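Local coordinates for protein tyrosine--tRNA ligase, mitochondrial (PDB 5IHX) that probably attaches L-tyrosine to its cognate mitochondrial tRNA at the expense of ATP, as a class I aminoacyl-tRNA synthetase, here as a C-terminally truncated form that binds tyrosine, at residues L312-V317 and M378-L383; T319-V324 and V354-L359. One frame throughout, in Å; residues are numbered along the deposited sequence.

Contact 1: L312-V317 and M378-L383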
loop_
_atom_site.group_PDB
_atom_site.type_symbol
_atom_site.label_atom_id
_atom_site.label_comp_id
_atom_site.label_asym_id
_atom_site.label_seq_id
_atom_site.Cartn_x
_atom_site.Cartn_y
_atom_site.Cartn_z
ATOM N N LEU A 312 -30.343 28.609 -1.467
ATOM C CA LEU A 312 -29.145 28.795 -0.660
ATOM C C LEU A 312 -29.368 30.008 0.229
ATOM O O LEU A 312 -28.982 30.027 1.398
ATOM C CB LEU A 312 -27.906 28.984 -1.539
ATOM C CG LEU A 312 -26.524 29.055 -0.870
ATOM C CD1 LEU A 312 -26.450 28.248 0.418
ATOM C CD2 LEU A 312 -25.448 28.574 -1.826
ATOM N N TYR A 313 -30.020 31.018 -0.332
ATOM C CA TYR A 313 -30.356 32.218 0.416
ATOM C C TYR A 313 -31.310 31.870 1.553
ATOM O O TYR A 313 -31.102 32.283 2.692
ATOM C CB TYR A 313 -30.976 33.268 -0.503
ATOM C CG TYR A 313 -31.104 34.632 0.127
ATOM C CD1 TYR A 313 -32.274 35.019 0.768
ATOM C CD2 TYR A 313 -30.055 35.537 0.080
ATOM C CE1 TYR A 313 -32.394 36.271 1.342
ATOM C CE2 TYR A 313 -30.162 36.788 0.654
ATOM C CZ TYR A 313 -31.335 37.151 1.287
ATOM O OH TYR A 313 -31.455 38.399 1.860
ATOM N N GLN A 314 -32.359 31.113 1.234
ATOM C CA GLN A 314 -33.335 30.689 2.235
ATOM C C GLN A 314 -32.679 29.935 3.391
ATOM O O GLN A 314 -33.012 30.152 4.553
ATOM C CB GLN A 314 -34.426 29.813 1.610
ATOM C CG GLN A 314 -35.471 30.599 0.836
ATOM C CD GLN A 314 -36.588 29.721 0.305
ATOM O OE1 GLN A 314 -36.345 28.723 -0.373
ATOM N NE2 GLN A 314 -37.825 30.094 0.613
ATOM N N PHE A 315 -31.772 29.024 3.068
ATOM C CA PHE A 315 -31.110 28.235 4.096
ATOM C C PHE A 315 -30.451 29.132 5.139
ATOM O O PHE A 315 -30.573 28.895 6.341
ATOM C CB PHE A 315 -30.071 27.300 3.480
ATOM C CG PHE A 315 -29.233 26.580 4.496
ATOM C CD1 PHE A 315 -27.923 26.962 4.734
ATOM C CD2 PHE A 315 -29.760 25.519 5.216
ATOM C CE1 PHE A 315 -27.151 26.295 5.669
ATOM C CE2 PHE A 315 -28.995 24.852 6.154
ATOM C CZ PHE A 315 -27.689 25.239 6.381
ATOM N N PHE A 316 -29.755 30.165 4.678
ATOM C CA PHE A 316 -29.039 31.051 5.588
ATOM C C PHE A 316 -29.938 32.063 6.305
ATOM O O PHE A 316 -29.623 32.464 7.426
ATOM C CB PHE A 316 -27.927 31.781 4.832
ATOM C CG PHE A 316 -26.658 30.982 4.718
ATOM C CD1 PHE A 316 -25.777 30.904 5.783
ATOM C CD2 PHE A 316 -26.356 30.294 3.555
ATOM C CE1 PHE A 316 -24.612 30.166 5.687
ATOM C CE2 PHE A 316 -25.194 29.555 3.455
ATOM C CZ PHE A 316 -24.322 29.490 4.522
ATOM N N VAL A 317 -31.048 32.477 5.692
ATOM C CA VAL A 317 -31.960 33.389 6.387
ATOM C C VAL A 317 -32.660 32.670 7.544
ATOM O O VAL A 317 -33.129 33.311 8.480
ATOM C CB VAL A 317 -33.034 34.023 5.458
ATOM C CG1 VAL A 317 -32.388 34.917 4.417
ATOM C CG2 VAL A 317 -33.871 32.975 4.801
ATOM N N MET A 378 -33.886 40.510 -3.157
ATOM C CA MET A 378 -35.037 41.331 -3.511
ATOM C C MET A 378 -36.293 40.468 -3.589
ATOM O O MET A 378 -37.342 40.834 -3.059
ATOM C CB MET A 378 -34.801 42.050 -4.840
ATOM C CG MET A 378 -33.701 43.105 -4.787
ATOM S SD MET A 378 -34.048 44.471 -3.664
ATOM C CE MET A 378 -35.414 45.266 -4.503
ATOM N N GLN A 379 -36.181 39.323 -4.254
ATOM C CA GLN A 379 -37.313 38.415 -4.402
ATOM C C GLN A 379 -37.759 37.848 -3.056
ATOM O O GLN A 379 -38.944 37.592 -2.850
ATOM C CB GLN A 379 -36.966 37.271 -5.357
ATOM C CG GLN A 379 -37.983 37.077 -6.474
ATOM N N HIS A 380 -36.812 37.660 -2.139
ATOM C CA HIS A 380 -37.126 37.093 -0.829
ATOM C C HIS A 380 -37.883 38.092 0.036
ATOM O O HIS A 380 -38.797 37.720 0.774
ATOM C CB HIS A 380 -35.851 36.655 -0.104
ATOM C CG HIS A 380 -36.100 35.722 1.035
ATOM N ND1 HIS A 380 -36.543 36.143 2.267
ATOM C CD2 HIS A 380 -35.960 34.370 1.132
ATOM C CE1 HIS A 380 -36.675 35.105 3.074
ATOM N NE2 HIS A 380 -36.324 34.018 2.401
ATOM N N ARG A 381 -37.500 39.361 -0.060
ATOM C CA ARG A 381 -38.160 40.415 0.699
ATOM C C ARG A 381 -39.559 40.671 0.143
ATOM O O ARG A 381 -40.518 40.825 0.900
ATOM C CB ARG A 381 -37.322 41.697 0.680
ATOM C CG ARG A 381 -36.202 41.713 1.717
ATOM C CD ARG A 381 -35.415 43.016 1.692
ATOM N NE ARG A 381 -34.046 42.823 1.221
ATOM C CZ ARG A 381 -32.995 42.608 2.010
ATOM N NH1 ARG A 381 -33.136 42.554 3.331
ATOM N NH2 ARG A 381 -31.792 42.447 1.476
ATOM N N GLN A 382 -39.668 40.726 -1.181
ATOM C CA GLN A 382 -40.959 40.908 -1.842
ATOM C C GLN A 382 -41.950 39.779 -1.540
ATOM O O GLN A 382 -43.162 39.993 -1.571
ATOM C CB GLN A 382 -40.764 41.022 -3.355
ATOM C CG GLN A 382 -39.954 42.235 -3.783
ATOM N N LEU A 383 -41.438 38.588 -1.237
ATOM C CA LEU A 383 -42.290 37.420 -1.011
ATOM C C LEU A 383 -42.606 37.216 0.465
ATOM O O LEU A 383 -43.748 36.927 0.825
ATOM C CB LEU A 383 -41.627 36.156 -1.565
ATOM C CG LEU A 383 -42.117 35.686 -2.937
HETATM O O HOH W 1 -30.015 40.851 2.102
#
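H380 lies against Y313, Q314 and V317 in a sparse, partly buried helix-helix contact within the all-helical C-terminal part of the truncated chain, joining helix 309-317 to the last modelled helix, 370-383. The axes of the two short segments come no closer than 11.2 Å and cross at -62°, a gap bridged largely by the rings of Y313 and H380. In H380, CG stands anti to the backbone N (chi1 -163°), which sets it on the side of helix 309-317. Y313 CE1 lies over one face of the imidazole, 3.8 Å from H380 CG, yet the ring planes are 57° apart, an oblique pairing. V317 CG2 comes within 3.6 Å of H380 NE2, while Q314 CG meets the imidazole in plane at its edge, 3.8 Å from H380 CD2. Q314, partly exposed, offers its CG methylene here. Beyond the ring, Y313 OH bonds to H357 ND1 on helix 354-368 and to a water 2.9 Å away. R381 NH2 approaches the same water, but so closely that the weak bond is doubtful. The segments thus meet directly by van der Waals contact; any polar link through the water is uncertain, whereas the Y313 hydroxyl has a partner in H357.

Contact 2: T319-V324 and V354-L359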
loop_
_atom_site.group_PDB
_atom_site.type_symbol
_atom_site.label_atom_id
_atom_site.label_comp_id
_atom_site.label_asym_id
_atom_site.label_seq_id
_atom_site.Cartn_x
_atom_site.Cartn_y
_atom_site.Cartn_z
ATOM N N THR A 319 -31.173 30.805 9.609
ATOM C CA THR A 319 -30.188 30.602 10.667
ATOM C C THR A 319 -30.772 31.055 12.009
ATOM O O THR A 319 -31.314 32.159 12.100
ATOM C CB THR A 319 -28.878 31.372 10.381
ATOM O OG1 THR A 319 -28.318 30.934 9.138
ATOM C CG2 THR A 319 -27.861 31.155 11.495
ATOM N N PRO A 320 -30.679 30.204 13.051
ATOM C CA PRO A 320 -31.227 30.584 14.363
ATOM C C PRO A 320 -30.610 31.861 14.924
ATOM O O PRO A 320 -29.442 32.148 14.665
ATOM C CB PRO A 320 -30.882 29.384 15.254
ATOM C CG PRO A 320 -30.696 28.248 14.321
ATOM C CD PRO A 320 -30.130 28.835 13.066
ATOM N N ASP A 321 -31.395 32.612 15.690
ATOM C CA ASP A 321 -30.938 33.864 16.292
ATOM C C ASP A 321 -29.681 33.692 17.145
ATOM O O ASP A 321 -28.813 34.565 17.160
ATOM C CB ASP A 321 -32.055 34.480 17.141
ATOM C CG ASP A 321 -33.231 34.960 16.306
ATOM O OD1 ASP A 321 -34.382 34.876 16.787
ATOM O OD2 ASP A 321 -33.003 35.429 15.170
ATOM N N ASP A 322 -29.580 32.574 17.857
ATOM C CA ASP A 322 -28.449 32.357 18.753
ATOM C C ASP A 322 -27.196 31.877 18.011
ATOM O O ASP A 322 -26.151 31.667 18.628
ATOM C CB ASP A 322 -28.821 31.357 19.859
ATOM C CG ASP A 322 -29.346 30.034 19.318
ATOM O OD1 ASP A 322 -28.918 29.604 18.228
ATOM O OD2 ASP A 322 -30.191 29.414 20.000
ATOM N N ALA A 323 -27.303 31.707 16.696
ATOM C CA ALA A 323 -26.177 31.236 15.888
ATOM C C ALA A 323 -25.722 32.251 14.836
ATOM O O ALA A 323 -24.594 32.175 14.348
ATOM C CB ALA A 323 -26.545 29.925 15.212
ATOM N N VAL A 324 -26.587 33.199 14.487
ATOM C CA VAL A 324 -26.330 34.063 13.336
ATOM C C VAL A 324 -25.066 34.914 13.497
ATOM O O VAL A 324 -24.343 35.138 12.525
ATOM C CB VAL A 324 -27.539 34.987 13.040
ATOM C CG1 VAL A 324 -27.766 35.984 14.168
ATOM C CG2 VAL A 324 -27.338 35.710 11.708
ATOM N N VAL A 354 -32.401 41.024 10.262
ATOM C CA VAL A 354 -31.371 41.873 9.673
ATOM C C VAL A 354 -30.039 41.132 9.604
ATOM O O VAL A 354 -29.317 41.227 8.612
ATOM C CB VAL A 354 -31.194 43.189 10.466
ATOM C CG1 VAL A 354 -29.989 43.982 9.959
ATOM C CG2 VAL A 354 -32.464 44.029 10.399
ATOM N N ALA A 355 -29.726 40.387 10.658
ATOM C CA ALA A 355 -28.466 39.664 10.726
ATOM C C ALA A 355 -28.472 38.483 9.757
ATOM O O ALA A 355 -27.489 38.237 9.060
ATOM C CB ALA A 355 -28.206 39.183 12.143
ATOM N N GLN A 356 -29.590 37.769 9.700
ATOM C CA GLN A 356 -29.703 36.605 8.830
ATOM C C GLN A 356 -29.658 36.990 7.353
ATOM O O GLN A 356 -29.063 36.278 6.540
ATOM C CB GLN A 356 -30.997 35.842 9.125
ATOM C CG GLN A 356 -30.953 34.954 10.361
ATOM C CD GLN A 356 -31.359 35.671 11.635
ATOM O OE1 GLN A 356 -31.565 36.882 11.644
ATOM N NE2 GLN A 356 -31.484 34.916 12.721
ATOM N N HIS A 357 -30.280 38.116 7.009
ATOM C CA HIS A 357 -30.293 38.589 5.626
ATOM C C HIS A 357 -28.907 39.040 5.178
ATOM O O HIS A 357 -28.502 38.786 4.047
ATOM C CB HIS A 357 -31.298 39.732 5.453
ATOM C CG HIS A 357 -32.710 39.272 5.272
ATOM N ND1 HIS A 357 -33.132 38.591 4.147
ATOM C CD2 HIS A 357 -33.800 39.389 6.065
ATOM C CE1 HIS A 357 -34.414 38.308 4.261
ATOM N NE2 HIS A 357 -34.847 38.784 5.417
ATOM N N ALA A 358 -28.182 39.713 6.067
ATOM C CA ALA A 358 -26.818 40.135 5.770
ATOM C C ALA A 358 -25.924 38.912 5.563
ATOM O O ALA A 358 -25.063 38.905 4.685
ATOM C CB ALA A 358 -26.276 41.010 6.883
ATOM N N LEU A 359 -26.144 37.882 6.373
ATOM C CA LEU A 359 -25.383 36.641 6.272
ATOM C C LEU A 359 -25.673 35.939 4.953
ATOM O O LEU A 359 -24.758 35.514 4.247
ATOM C CB LEU A 359 -25.719 35.711 7.440
ATOM C CG LEU A 359 -25.245 34.256 7.334
ATOM C CD1 LEU A 359 -23.730 34.174 7.312
ATOM C CD2 LEU A 359 -25.820 33.424 8.470
#
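Between segments 319-324 and 354-359 the backbones come nearest at V324 and Q356, whose CA atoms are 6.2 Å apart. Small A355 permits this closeness: V324 CG2 reaches its CB at 3.6 Å, with V324 CG1 beside the same methyl. Q356 crosses V324 at about a right angle, and a bend in its chain (chi2 89°) brings CD round beside the turn that leads into helix 321-331. Its NE2 donates two hydrogen bonds there. One, 2.8 Å to T319 O, lies close to the Q356 amide plane and is fairly straight (162°); the other, 2.9 Å to D321 OD2, arrives on the anti side of the carboxylate, whose plane is turned 71° from the amide. Glutamine suits this buried site because its amide can also accept: OE1 takes a bond from Q346 NE2 on helix 336-348. The primary amide thus ties together three parts of the helical region that follows the Rossmann-fold catalytic core in class I tyrosyl-tRNA synthetases. Next to these bonds, L359 CD2 packs 3.6 Å from T319 OG1 and more loosely against V324 CG2. The threonine hydroxyl is hydrogen-bonded to F316 O, which lets it sit beside a leucine methyl in the interior.

Overall arrangement
Both contacts belong to the helical C-terminal region, well away from the centre of the chain, and contact 2 is nested within the loop closed by contact 1. They join different helix pairs, but helices 309-317 and 321-331 are consecutive, as are 354-368 and 370-383. Contact 2 is the more buried, with direct amide bonds beside aliphatic packing; contact 1, nearer the surface, buries less area and relies mainly on the packing of an imidazole against a phenol ring and aliphatic groups. Their centres are 12 Å apart and they touch: the bond between Y313 and H357 joins them, the imidazoles of H357 and H380 meet, and F316 CD1 packs 3.7 Å from L359 CD2.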